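Local coordinates for protein 3-phosphoshikimate 1-carboxyvinyltransferase (Streptomyces sviceus, PDB 7M0O) that probably transfers the enolpyruvyl group of phosphoenolpyruvate to the 5-hydroxyl of shikimate-3-phosphate, a late step on the route to chorismate, at residues T225-F230 against M297-A302; V260-R263 against E267-V270. One frame throughout, in Å; residues are numbered along the deposited sequence. Where two conformers were deposited one is given.

Interaction 1. Residues T225-F230 against M297-A302; sequences TASYFF and MPTLAA
Ser227 and Tyr228 of helix 223-235 meet Thr299 of helix 297-303 among the buried helices of an EPSP synthase domain, next to Arg367, predicted to bind phosphoenolpyruvate. The helices approach closest at Tyr228 and Thr299, whose CA atoms lie 6.3 Å apart, and the contact mixes hydroxyl and carbon contacts. Thr299 points its two branches at different partners. Thr299 OG1, placed beside the backbone N by a chi1 of -46°, lies 3.0 Å from Ser227 OG and may donate a hydrogen bond to it, though this is not settled, since another acceptor is within reach of the one proton. Its methyl CG2 passes alongside Ser227 and comes 3.5 Å from Ser227 O. The serine hydroxyl is held from its own helix as well, by a hydrogen bond with Ser224 O. Ser227 has chi1 75°, which sets OG between its own N and carbonyl carbon, and OG sits 3.7 Å above the plane of the Tyr228 ring, over its centre. The tyrosine side chain crosses that of Thr299 at about a right angle, and Thr299 OG1 comes obliquely to the ring, 3.2 Å from Tyr228 CE1. A water bridges the two side chains, 2.7 Å from Tyr228 OH and 2.8 Å from Thr299 OG1. Tyr228 OH also bonds Arg367 NH1, so this phenol is gripped by both a water and a guanidinium, which probably helps to position the arginine. The positive charge of Arg367 may polarise the phenol O-H. Phe257 of helix 257-263 packs on both Ser227 and Thr299, while Ser371 of helix 366-375 touches Tyr228, Pro298 and Thr299. Met297, Pro298 and Ala301 lean on helix 326-336, so three further helices pack against the pair.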
loop_
_atom_site.group_PDB
_atom_site.type_symbol
_atom_site.label_atom_id
_atom_site.label_comp_id
_atom_site.label_asym_id
_atom_site.label_seq_id
_atom_site.Cartn_x
_atom_site.Cartn_y
_atom_site.Cartn_z
ATOM N N THR A 225 2.802 -1.241 8.490
ATOM C CA THR A 225 2.798 -0.353 9.647
ATOM C C THR A 225 2.360 -1.092 10.906
ATOM O O THR A 225 2.911 -0.870 11.991
ATOM C CB THR A 225 1.868 0.827 9.363
ATOM O OG1 THR A 225 2.440 1.614 8.318
ATOM C CG2 THR A 225 1.657 1.691 10.611
ATOM N N ALA A 226 1.394 -2.008 10.774
ATOM C CA ALA A 226 0.908 -2.739 11.935
ATOM C C ALA A 226 1.966 -3.660 12.527
ATOM O O ALA A 226 1.889 -3.965 13.722
ATOM C CB ALA A 226 -0.335 -3.564 11.581
ATOM N N SER A 227 2.961 -4.076 11.737
ATOM C CA SER A 227 3.913 -5.068 12.224
ATOM C C SER A 227 4.680 -4.549 13.425
ATOM O O SER A 227 4.985 -5.325 14.337
ATOM C CB SER A 227 4.896 -5.484 11.109
ATOM O OG SER A 227 5.890 -4.511 10.823
ATOM N N TYR A 228 4.963 -3.237 13.469
ATOM C CA TYR A 228 5.730 -2.691 14.583
ATOM C C TYR A 228 4.924 -2.714 15.867
ATOM O O TYR A 228 5.484 -2.946 16.943
ATOM C CB TYR A 228 6.188 -1.254 14.271
ATOM C CG TYR A 228 6.813 -1.192 12.909
ATOM C CD1 TYR A 228 8.071 -1.745 12.685
ATOM C CD2 TYR A 228 6.123 -0.642 11.834
ATOM C CE1 TYR A 228 8.634 -1.731 11.426
ATOM C CE2 TYR A 228 6.685 -0.626 10.564
ATOM C CZ TYR A 228 7.927 -1.178 10.375
ATOM O OH TYR A 228 8.467 -1.176 9.114
ATOM N N PHE A 229 3.607 -2.527 15.769
ATOM C CA PHE A 229 2.782 -2.503 16.967
ATOM C C PHE A 229 2.511 -3.928 17.451
ATOM O O PHE A 229 2.579 -4.199 18.654
ATOM C CB PHE A 229 1.505 -1.691 16.682
ATOM C CG PHE A 229 1.784 -0.228 16.380
ATOM C CD1 PHE A 229 1.636 0.742 17.358
ATOM C CD2 PHE A 229 2.277 0.158 15.143
ATOM C CE1 PHE A 229 1.937 2.081 17.094
ATOM C CE2 PHE A 229 2.603 1.476 14.881
ATOM C CZ PHE A 229 2.426 2.448 15.864
ATOM N N PHE A 230 2.315 -4.862 16.513
ATOM C CA PHE A 230 2.225 -6.278 16.856
ATOM C C PHE A 230 3.514 -6.771 17.527
ATOM O O PHE A 230 3.463 -7.522 18.507
ATOM C CB PHE A 230 1.941 -7.109 15.599
ATOM C CG PHE A 230 0.528 -6.999 15.048
ATOM C CD1 PHE A 230 -0.584 -6.912 15.874
ATOM C CD2 PHE A 230 0.327 -7.040 13.686
ATOM C CE1 PHE A 230 -1.877 -6.845 15.321
ATOM C CE2 PHE A 230 -0.955 -6.985 13.129
ATOM C CZ PHE A 230 -2.049 -6.889 13.950
ATOM N N MET A 297 10.962 -8.074 7.501
ATOM C CA MET A 297 12.238 -8.603 7.973
ATOM C C MET A 297 12.896 -7.698 9.010
ATOM O O MET A 297 13.360 -8.227 10.037
ATOM C CB MET A 297 13.183 -8.860 6.785
ATOM C CG MET A 297 14.594 -9.302 7.218
ATOM S SD MET A 297 15.714 -7.979 7.727
ATOM C CE MET A 297 15.946 -7.093 6.174
ATOM N N PRO A 298 12.954 -6.367 8.843
ATOM C CA PRO A 298 13.576 -5.544 9.895
ATOM C C PRO A 298 12.796 -5.575 11.191
ATOM O O PRO A 298 13.405 -5.473 12.262
ATOM C CB PRO A 298 13.625 -4.132 9.281
ATOM C CG PRO A 298 13.627 -4.404 7.748
ATOM C CD PRO A 298 12.714 -5.598 7.604
ATOM N N THR A 299 11.470 -5.724 11.124
ATOM C CA THR A 299 10.677 -5.789 12.345
ATOM C C THR A 299 11.104 -6.970 13.203
ATOM O O THR A 299 11.199 -6.858 14.434
ATOM C CB THR A 299 9.187 -5.878 11.996
ATOM O OG1 THR A 299 8.880 -4.916 10.981
ATOM C CG2 THR A 299 8.341 -5.588 13.234
ATOM N N LEU A 300 11.361 -8.125 12.567
ATOM C CA LEU A 300 11.852 -9.283 13.308
ATOM C C LEU A 300 13.296 -9.087 13.764
ATOM O O LEU A 300 13.652 -9.455 14.887
ATOM C CB LEU A 300 11.741 -10.546 12.452
ATOM C CG LEU A 300 12.278 -11.812 13.149
ATOM C CD1 LEU A 300 11.569 -12.036 14.477
ATOM C CD2 LEU A 300 12.162 -13.073 12.275
ATOM N N ALA A 301 14.148 -8.547 12.898
ATOM C CA ALA A 301 15.541 -8.343 13.284
ATOM C C ALA A 301 15.657 -7.499 14.550
ATOM O O ALA A 301 16.548 -7.730 15.375
ATOM C CB ALA A 301 16.303 -7.688 12.132
ATOM N N ALA A 302 14.746 -6.550 14.738
ATOM C CA ALA A 302 14.865 -5.615 15.849
ATOM C C ALA A 302 14.384 -6.181 17.187
ATOM O O ALA A 302 14.762 -5.633 18.229
ATOM C CB ALA A 302 14.117 -4.321 15.515
HETATM O O HOH W 1 10.010 -3.439 8.903
#

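Interaction 2. Residues V260-R263 against E267-V270; sequences VLRR and EVSV
Arg262, near the end of helix 257-263, lies across Val268 of strand 267-270, and its contacts can be followed outward from the backbone. Arg262 CB rests on a methyl, 3.8 Å from Val268 CG2. The chain then runs extended, with CG anti to the backbone N, until a bend at chi3 of -73° turns the guanidinium over the valine. NE makes a weak hydrogen bond to Val268 O at 3.5 Å. CZ lies 3.9 Å from Val268 CB. NH2 gives the better bond to the same carbonyl, 3.3 Å from Val268 O, with an N-H...O angle of 152°. The oxygen is close to the guanidinium plane, yet NH2 stands well above the carbonyl plane, 63° out of it, and so does not use a lone pair. One face of the guanidinium is covered by Val268 CG1, 3.4 Å from NH2, and Val270 CG2 lies at its edge, 4.1 Å from NH2. NH1 turns to a salt bridge with Asp259 OD1 on the same helix, which fixes the group at its other end. Leu261 also takes part, with CB 4.4 Å from Val268 CG2. With three residues between the segments, this is a helix-turn-strand connection in which an arginine of the helix reaches 267-270, an edge strand of the antiparallel sheet it forms with 274-278 and 240-244.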
loop_
_atom_site.group_PDB
_atom_site.type_symbol
_atom_site.label_atom_id
_atom_site.label_comp_id
_atom_site.label_asym_id
_atom_site.label_seq_id
_atom_site.Cartn_x
_atom_site.Cartn_y
_atom_site.Cartn_z
ATOM N N VAL A 260 4.652 -15.530 12.361
ATOM C CA VAL A 260 6.010 -15.627 12.903
ATOM C C VAL A 260 6.004 -15.348 14.402
ATOM O O VAL A 260 6.635 -16.062 15.188
ATOM C CB VAL A 260 6.955 -14.665 12.160
ATOM C CG1 VAL A 260 8.368 -14.768 12.735
ATOM C CG2 VAL A 260 6.973 -14.971 10.649
ATOM N N LEU A 261 5.314 -14.288 14.821
ATOM C CA LEU A 261 5.229 -13.993 16.251
ATOM C C LEU A 261 4.616 -15.158 17.032
ATOM O O LEU A 261 5.082 -15.489 18.132
ATOM C CB LEU A 261 4.420 -12.716 16.484
ATOM C CG LEU A 261 5.012 -11.446 15.865
ATOM C CD1 LEU A 261 4.095 -10.264 16.146
ATOM C CD2 LEU A 261 6.450 -11.175 16.354
ATOM N N ARG A 262 3.597 -15.812 16.470
ATOM C CA ARG A 262 3.008 -16.970 17.135
ATOM C C ARG A 262 4.025 -18.105 17.284
ATOM O O ARG A 262 4.099 -18.749 18.339
ATOM C CB ARG A 262 1.771 -17.443 16.368
ATOM C CG ARG A 262 0.973 -18.499 17.143
ATOM C CD ARG A 262 -0.076 -19.187 16.281
ATOM N NE ARG A 262 -1.214 -18.315 15.993
ATOM C CZ ARG A 262 -1.477 -17.833 14.780
ATOM N NH1 ARG A 262 -0.681 -18.134 13.764
ATOM N NH2 ARG A 262 -2.521 -17.045 14.576
ATOM N N ARG A 263 4.829 -18.355 16.241
ATOM C CA ARG A 263 5.892 -19.363 16.318
ATOM C C ARG A 263 6.934 -19.037 17.388
ATOM O O ARG A 263 7.605 -19.945 17.907
ATOM C CB ARG A 263 6.595 -19.493 14.961
ATOM C CG ARG A 263 5.821 -20.173 13.842
ATOM C CD ARG A 263 6.750 -20.427 12.648
ATOM N NE ARG A 263 7.818 -21.342 13.037
ATOM C CZ ARG A 263 9.072 -21.297 12.590
ATOM N NH1 ARG A 263 9.460 -20.392 11.690
ATOM N NH2 ARG A 263 9.938 -22.188 13.036
ATOM N N GLU A 267 0.783 -15.005 21.887
ATOM C CA GLU A 267 -0.607 -15.417 21.687
ATOM C C GLU A 267 -1.183 -14.567 20.556
ATOM O O GLU A 267 -1.303 -13.344 20.688
ATOM C CB GLU A 267 -1.419 -15.252 22.974
ATOM C CG GLU A 267 -1.241 -16.392 23.969
ATOM C CD GLU A 267 -1.829 -16.089 25.344
ATOM O OE1 GLU A 267 -2.498 -15.046 25.508
ATOM O OE2 GLU A 267 -1.609 -16.900 26.270
ATOM N N VAL A 268 -1.482 -15.204 19.424
ATOM C CA VAL A 268 -1.936 -14.499 18.235
ATOM C C VAL A 268 -3.312 -15.011 17.856
ATOM O O VAL A 268 -3.480 -16.207 17.580
ATOM C CB VAL A 268 -0.971 -14.680 17.060
ATOM C CG1 VAL A 268 -1.538 -14.004 15.803
ATOM C CG2 VAL A 268 0.388 -14.115 17.432
ATOM N N SER A 269 -4.285 -14.101 17.791
ATOM C CA SER A 269 -5.648 -14.445 17.395
ATOM C C SER A 269 -6.015 -13.610 16.174
ATOM O O SER A 269 -6.158 -12.386 16.266
ATOM C CB SER A 269 -6.644 -14.219 18.534
ATOM O OG SER A 269 -7.935 -14.691 18.166
ATOM N N VAL A 270 -6.156 -14.272 15.030
ATOM C CA VAL A 270 -6.583 -13.619 13.800
ATOM C C VAL A 270 -8.078 -13.892 13.665
ATOM O O VAL A 270 -8.493 -15.003 13.320
ATOM C CB VAL A 270 -5.795 -14.114 12.584
ATOM C CG1 VAL A 270 -6.305 -13.421 11.325
ATOM C CG2 VAL A 270 -4.315 -13.839 12.779
#

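In the fold
Interaction 1 lies wholly in the interior, whereas interaction 2 lies about 13 Å away between centres, is partly buried and has an exposed arginine. Along the chain the second is nested within the loop closed by the first. They share neighbours: Leu261 CD1 packs 3.7 Å from Phe230 O, and Val260 CG1 lies 4.2 Å from Leu300 CD2, so helix 257-263 links both helices of interaction 1 to strand 267-270. Here the chemistry differs with place: hydroxyls and one water join the buried helices near the predicted substrate site; charge, carbonyl and valine methyls join helix to edge strand, away from the annotated sites.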